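Side-chain contacts in FHA domain-containing protein DDL (Arabidopsis thaliana, PDB 3VPY), which probably recognises phosphothreonine on Dicer-like1 through its forkhead-associated (FHA) domain: residues F4-P7 against P8-K12; L90-T93 against N94-I98. One frame throughout, in Å; residues are numbered along the deposited sequence.

Contact 1: F4-P7 against P8-K12; sequences FNEP and PEARK
Pro7 and Ala10 close a type I beta turn: the amide N of Ala10 donates to O of Pro7 at 3.0 Å. Pro8 and Glu9 are the two central residues, in an irregular run of chain ahead of strand 18-23, bonded through the Glu9 backbone to Glu69 of strand 63-73, with Pro7 and Ala10 touching Gln66. Within the turn, the Glu9 side chain folds back across the Pro7 ring at about a right angle. Its CG sits between the backbone N and carbonyl carbon (chi1 71°) and the chain bends again at chi2, which brings OE2 to 3.5 Å from CG of Pro7. That same OE2 forms a salt bridge with Arg68, so the carboxylate is held by charge while it rests on the proline. From just before the turn, Glu6 reaches along an extended chain until OE1 lies 3.5 Å from the methyl CB of Ala10; OE1 takes its hydrogen bonds from Ser38 and Gln66. Beyond the turn, Arg11 curls back so that one nitrogen serves two carbonyls: NH1 bonds O of Ala10 at 2.8 Å and, in plane on a lone pair, O of Pro8 at 3.0 Å.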
ATOM      1  N   PHE A   4       9.322 -10.576   7.494  1.00 27.30           N
ATOM      2  CA  PHE A   4       8.466  -9.653   8.218  1.00 26.56           C
ATOM      3  C   PHE A   4       7.415 -10.427   8.992  1.00 26.83           C
ATOM      4  O   PHE A   4       7.069 -11.553   8.631  1.00 26.63           O
ATOM      5  CB  PHE A   4       7.779  -8.695   7.233  1.00 25.48           C
ATOM      6  CG  PHE A   4       6.790  -9.376   6.340  1.00 25.44           C
ATOM      7  CD1 PHE A   4       5.437  -9.376   6.661  1.00 26.80           C
ATOM      8  CD2 PHE A   4       7.216 -10.057   5.196  1.00 27.23           C
ATOM      9  CE1 PHE A   4       4.524 -10.029   5.844  1.00 27.41           C
ATOM     10  CE2 PHE A   4       6.302 -10.723   4.377  1.00 26.30           C
ATOM     11  CZ  PHE A   4       4.957 -10.695   4.699  1.00 26.15           C
ATOM     12  N   ASN A   5       6.925  -9.802  10.059  1.00 26.51           N
ATOM     13  CA  ASN A   5       5.772 -10.264  10.803  1.00 26.64           C
ATOM     14  C   ASN A   5       4.649  -9.261  10.630  1.00 25.05           C
ATOM     15  O   ASN A   5       4.905  -8.074  10.458  1.00 25.04           O
ATOM     16  CB  ASN A   5       6.117 -10.350  12.285  1.00 28.50           C
ATOM     17  CG  ASN A   5       6.772 -11.656  12.650  1.00 30.44           C
ATOM     18  OD1 ASN A   5       6.171 -12.731  12.510  1.00 31.95           O
ATOM     19  ND2 ASN A   5       8.012 -11.580  13.125  1.00 33.50           N
ATOM     20  N   GLU A   6       3.413  -9.736  10.661  1.00 24.53           N
ATOM     21  CA  GLU A   6       2.269  -8.840  10.784  1.00 23.02           C
ATOM     22  C   GLU A   6       2.063  -8.442  12.252  1.00 22.64           C
ATOM     23  O   GLU A   6       2.186  -9.281  13.158  1.00 23.65           O
ATOM     24  CB  GLU A   6       1.000  -9.487  10.246  1.00 23.44           C
ATOM     25  CG  GLU A   6       0.992  -9.728   8.777  1.00 23.95           C
ATOM     26  CD  GLU A   6      -0.398  -9.989   8.279  1.00 26.39           C
ATOM     27  OE1 GLU A   6      -1.163  -9.019   8.065  1.00 22.45           O
ATOM     28  OE2 GLU A   6      -0.728 -11.177   8.112  1.00 29.74           O
ATOM     29  N   PRO A   7       1.754  -7.162  12.500  1.00 21.16           N
ATOM     30  CA  PRO A   7       1.597  -6.720  13.881  1.00 21.89           C
ATOM     31  C   PRO A   7       0.216  -7.102  14.444  1.00 22.61           C
ATOM     32  O   PRO A   7      -0.667  -7.461  13.671  1.00 21.75           O
ATOM     33  CB  PRO A   7       1.753  -5.200  13.765  1.00 21.17           C
ATOM     34  CG  PRO A   7       1.191  -4.884  12.439  1.00 19.46           C
ATOM     35  CD  PRO A   7       1.547  -6.053  11.539  1.00 20.27           C
ATOM     36  N   PRO A   8       0.018  -6.995  15.781  1.00 23.80           N
ATOM     37  CA  PRO A   8      -1.269  -7.361  16.401  1.00 24.93           C
ATOM     38  C   PRO A   8      -2.465  -6.657  15.753  1.00 23.78           C
ATOM     39  O   PRO A   8      -3.550  -7.232  15.656  1.00 24.88           O
ATOM     40  CB  PRO A   8      -1.117  -6.874  17.843  1.00 25.82           C
ATOM     41  CG  PRO A   8       0.344  -6.793  18.092  1.00 26.70           C
ATOM     42  CD  PRO A   8       1.002  -6.514  16.770  1.00 24.63           C
ATOM     43  N   GLU A   9      -2.251  -5.422  15.300  1.00 22.24           N
ATOM     44  CA  GLU A   9      -3.345  -4.576  14.806  1.00 21.40           C
ATOM     45  C   GLU A   9      -3.665  -4.808  13.326  1.00 20.00           C
ATOM     46  O   GLU A   9      -4.485  -4.092  12.735  1.00 19.47           O
ATOM     47  CB  GLU A   9      -3.042  -3.087  15.092  1.00 20.52           C
ATOM     48  CG  GLU A   9      -1.917  -2.470  14.253  1.00 20.69           C
ATOM     49  CD  GLU A   9      -0.521  -2.640  14.848  1.00 20.65           C
ATOM     50  OE1 GLU A   9      -0.347  -3.386  15.836  1.00 20.44           O
ATOM     51  OE2 GLU A   9       0.410  -2.013  14.314  1.00 18.99           O
ATOM     52  N   ALA A  10      -3.002  -5.791  12.720  1.00 19.23           N
ATOM     53  CA  ALA A  10      -3.256  -6.134  11.316  1.00 19.15           C
ATOM     54  C   ALA A  10      -4.713  -6.528  11.117  1.00 19.30           C
ATOM     55  O   ALA A  10      -5.257  -7.325  11.896  1.00 21.00           O
ATOM     56  CB  ALA A  10      -2.370  -7.267  10.876  1.00 18.58           C
ATOM     57  N   ARG A  11      -5.325  -5.985  10.071  1.00 19.14           N
ATOM     58  CA  ARG A  11      -6.709  -6.306   9.703  1.00 20.75           C
ATOM     59  C   ARG A  11      -6.872  -6.127   8.204  1.00 20.79           C
ATOM     60  O   ARG A  11      -6.232  -5.258   7.602  1.00 20.08           O
ATOM     61  CB  ARG A  11      -7.736  -5.400  10.398  1.00 21.34           C
ATOM     62  CG  ARG A  11      -7.756  -5.410  11.909  1.00 24.87           C
ATOM     63  CD  ARG A  11      -8.409  -6.634  12.526  1.00 27.94           C
ATOM     64  NE  ARG A  11      -8.536  -6.442  13.974  1.00 29.04           N
ATOM     65  CZ  ARG A  11      -7.560  -6.614  14.865  1.00 29.75           C
ATOM     66  NH1 ARG A  11      -6.353  -7.019  14.491  1.00 29.29           N
ATOM     67  NH2 ARG A  11      -7.802  -6.401  16.153  1.00 32.13           N
ATOM     68  N   LYS A  12      -7.727  -6.957   7.606  1.00 22.11           N
ATOM     69  CA  LYS A  12      -8.121  -6.768   6.225  1.00 22.46           C
ATOM     70  C   LYS A  12      -8.912  -5.458   6.113  1.00 21.88           C
ATOM     71  O   LYS A  12      -9.805  -5.201   6.943  1.00 22.56           O
ATOM     72  CB  LYS A  12      -8.984  -7.965   5.784  1.00 23.46           C
ATOM     73  CG  LYS A  12      -9.217  -8.062   4.305  1.00 26.56           C
ATOM     74  CD  LYS A  12      -9.709  -9.466   3.907  1.00 28.45           C
ATOM     75  CE  LYS A  12     -10.760  -9.381   2.781  1.00 32.64           C
ATOM     76  NZ  LYS A  12     -10.967 -10.613   1.897  1.00 31.16           N
TER

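Contact 2: L90-T93 against N94-I98; sequences LGST and NKTYI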
ATOM      1  N   LEU A  90      11.955  -3.603   3.637  1.00 14.18           N
ATOM      2  CA  LEU A  90      12.514  -4.685   4.446  1.00 16.41           C
ATOM      3  C   LEU A  90      14.035  -4.680   4.429  1.00 16.95           C
ATOM      4  O   LEU A  90      14.670  -5.748   4.501  1.00 20.24           O
ATOM      5  CB  LEU A  90      11.956  -6.051   4.003  1.00 16.23           C
ATOM      6  CG  LEU A  90      10.423  -6.134   3.994  1.00 15.94           C
ATOM      7  CD1 LEU A  90       9.929  -7.441   3.398  1.00 18.02           C
ATOM      8  CD2 LEU A  90       9.890  -6.004   5.405  1.00 16.01           C
ATOM      9  N   GLY A  91      14.616  -3.488   4.356  1.00 17.07           N
ATOM     10  CA  GLY A  91      16.073  -3.344   4.277  1.00 17.75           C
ATOM     11  C   GLY A  91      16.680  -3.678   2.926  1.00 17.78           C
ATOM     12  O   GLY A  91      17.764  -4.294   2.838  1.00 18.39           O
ATOM     13  N   SER A  92      15.984  -3.272   1.871  1.00 16.35           N
ATOM     14  CA  SER A  92      16.421  -3.532   0.507  1.00 16.42           C
ATOM     15  C   SER A  92      17.662  -2.704   0.173  1.00 16.99           C
ATOM     16  O   SER A  92      17.799  -1.580   0.633  1.00 17.95           O
ATOM     17  CB  SER A  92      15.280  -3.198  -0.455  1.00 16.38           C
ATOM     18  OG  SER A  92      15.060  -1.798  -0.489  1.00 16.61           O
ATOM     19  N   THR A  93      18.558  -3.256  -0.635  1.00 16.83           N
ATOM     20  CA  THR A  93      19.727  -2.500  -1.023  1.00 17.74           C
ATOM     21  C   THR A  93      19.346  -1.225  -1.780  1.00 16.33           C
ATOM     22  O   THR A  93      19.899  -0.157  -1.540  1.00 18.47           O
ATOM     23  CB  THR A  93      20.687  -3.380  -1.833  1.00 17.99           C
ATOM     24  OG1 THR A  93      21.297  -4.294  -0.916  1.00 20.73           O
ATOM     25  CG2 THR A  93      21.793  -2.544  -2.459  1.00 20.11           C
ATOM     26  N   ASN A  94      18.394  -1.347  -2.687  1.00 15.19           N
ATOM     27  CA  ASN A  94      18.084  -0.269  -3.618  1.00 14.81           C
ATOM     28  C   ASN A  94      16.871   0.576  -3.241  1.00 14.21           C
ATOM     29  O   ASN A  94      16.484   1.465  -3.989  1.00 14.07           O
ATOM     30  CB  ASN A  94      18.011  -0.847  -5.045  1.00 14.04           C
ATOM     31  CG  ASN A  94      19.364  -1.375  -5.475  1.00 15.98           C
ATOM     32  OD1 ASN A  94      19.507  -2.486  -6.025  1.00 16.98           O
ATOM     33  ND2 ASN A  94      20.380  -0.605  -5.156  1.00 14.54           N
ATOM     34  N   LYS A  95      16.294   0.291  -2.067  1.00 14.47           N
ATOM     35  CA  LYS A  95      15.330   1.195  -1.419  1.00 14.29           C
ATOM     36  C   LYS A  95      13.906   1.114  -1.959  1.00 14.05           C
ATOM     37  O   LYS A  95      13.644   0.517  -3.016  1.00 12.92           O
ATOM     38  CB  LYS A  95      15.818   2.661  -1.437  1.00 14.94           C
ATOM     39  CG  LYS A  95      17.269   2.870  -0.940  1.00 16.07           C
ATOM     40  CD  LYS A  95      17.567   4.327  -0.703  1.00 18.70           C
ATOM     41  CE  LYS A  95      19.050   4.574  -0.410  1.00 24.81           C
ATOM     42  NZ  LYS A  95      19.403   5.982  -0.732  1.00 28.86           N
ATOM     43  N   THR A  96      12.985   1.708  -1.207  1.00 13.11           N
ATOM     44  CA  THR A  96      11.606   1.858  -1.634  1.00 12.69           C
ATOM     45  C   THR A  96      11.299   3.340  -1.595  1.00 13.21           C
ATOM     46  O   THR A  96      11.641   4.004  -0.615  1.00 13.63           O
ATOM     47  CB  THR A  96      10.647   1.112  -0.682  1.00 12.13           C
ATOM     48  OG1 THR A  96      10.891  -0.297  -0.791  1.00 12.16           O
ATOM     49  CG2 THR A  96       9.162   1.387  -1.027  1.00 14.06           C
ATOM     50  N   TYR A  97      10.651   3.841  -2.650  1.00 12.98           N
ATOM     51  CA  TYR A  97      10.368   5.285  -2.810  1.00 13.42           C
ATOM     52  C   TYR A  97       8.873   5.554  -2.791  1.00 13.49           C
ATOM     53  O   TYR A  97       8.110   4.859  -3.454  1.00 12.27           O
ATOM     54  CB  TYR A  97      10.922   5.787  -4.148  1.00 14.07           C
ATOM     55  CG  TYR A  97      12.409   5.662  -4.270  1.00 14.14           C
ATOM     56  CD1 TYR A  97      13.238   6.745  -4.009  1.00 16.20           C
ATOM     57  CD2 TYR A  97      12.999   4.459  -4.663  1.00 15.69           C
ATOM     58  CE1 TYR A  97      14.612   6.645  -4.113  1.00 15.97           C
ATOM     59  CE2 TYR A  97      14.394   4.345  -4.775  1.00 14.94           C
ATOM     60  CZ  TYR A  97      15.193   5.448  -4.506  1.00 16.05           C
ATOM     61  OH  TYR A  97      16.563   5.358  -4.634  1.00 18.52           O
ATOM     62  N   ILE A  98       8.457   6.548  -2.000  1.00 13.22           N
ATOM     63  CA  ILE A  98       7.077   7.012  -2.028  1.00 14.42           C
ATOM     64  C   ILE A  98       7.152   8.431  -2.550  1.00 13.78           C
ATOM     65  O   ILE A  98       7.856   9.278  -1.982  1.00 13.99           O
ATOM     66  CB  ILE A  98       6.438   7.070  -0.625  1.00 14.99           C
ATOM     67  CG1 ILE A  98       6.495   5.732   0.102  1.00 17.31           C
ATOM     68  CG2 ILE A  98       4.978   7.556  -0.695  1.00 16.58           C
ATOM     69  CD1 ILE A  98       6.075   5.919   1.587  1.00 17.13           C
TER
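This is a local, mostly polar contact in the loop that leaves strand 79-89 and runs into strand 96-98, passing from one sheet of the FHA beta sandwich to the other. Residues 92-96 correspond to the S-x-N-G-T signature of FHA domains, with Lys95 at the glycine position. Ser92 faces Lys95, their CA atoms 5.2 Å apart. The hydroxyl OG of Ser92 takes a weak, bent hydrogen bond from the backbone N of Lys95, 2.9 Å long with an N-H...O angle of 123°. Its chi1 of 69° sets OG between the backbone N and the carbonyl carbon. The stronger partner of OG is the carboxylate of Asp89, whose OD1 is also hydrogen-bonded to OG1 of Thr96. The two hydroxyls lie 4.4 Å apart, OG of Ser92 to OG1 of Thr96. Thr93 and Asn94 run side by side in the same direction. With OG1 beside the backbone N (chi1 -73°), the methyl CG2 of Thr93 swings to the side of the carbonyl carbon and lies 3.6 Å from the Asn94 backbone N. CB of Lys95 points away from 90-93, and its side chain touches Pro102. With one aspartate oxygen bonding the hydroxyls of Ser92 in the loop and Thr96 at the strand's start, the weak Ser92-Lys95 bond is probably secondary in fixing the loop's shape.

In the fold
Contact 1 closes well before contact 2 opens along the chain; their centres are about 20 Å apart, each about 14 Å from the centre of the chain. They touch through the first residue of each: CB of Phe4 packs on CD2 of Leu90 at 3.9 Å, and Phe4 also rests on Val64 of strand 63-73 and on Leu41. The N-terminal run of contact 1 thus borders the start of the loop ahead of strand 96-98. Contact 2 has Ser57, Ser59 and His62 beside it, and in FHA domains phosphothreonine is bound by loops at this end of the sandwich. Residues 90-95 are therefore the likelier of the two to border the recognition cleft.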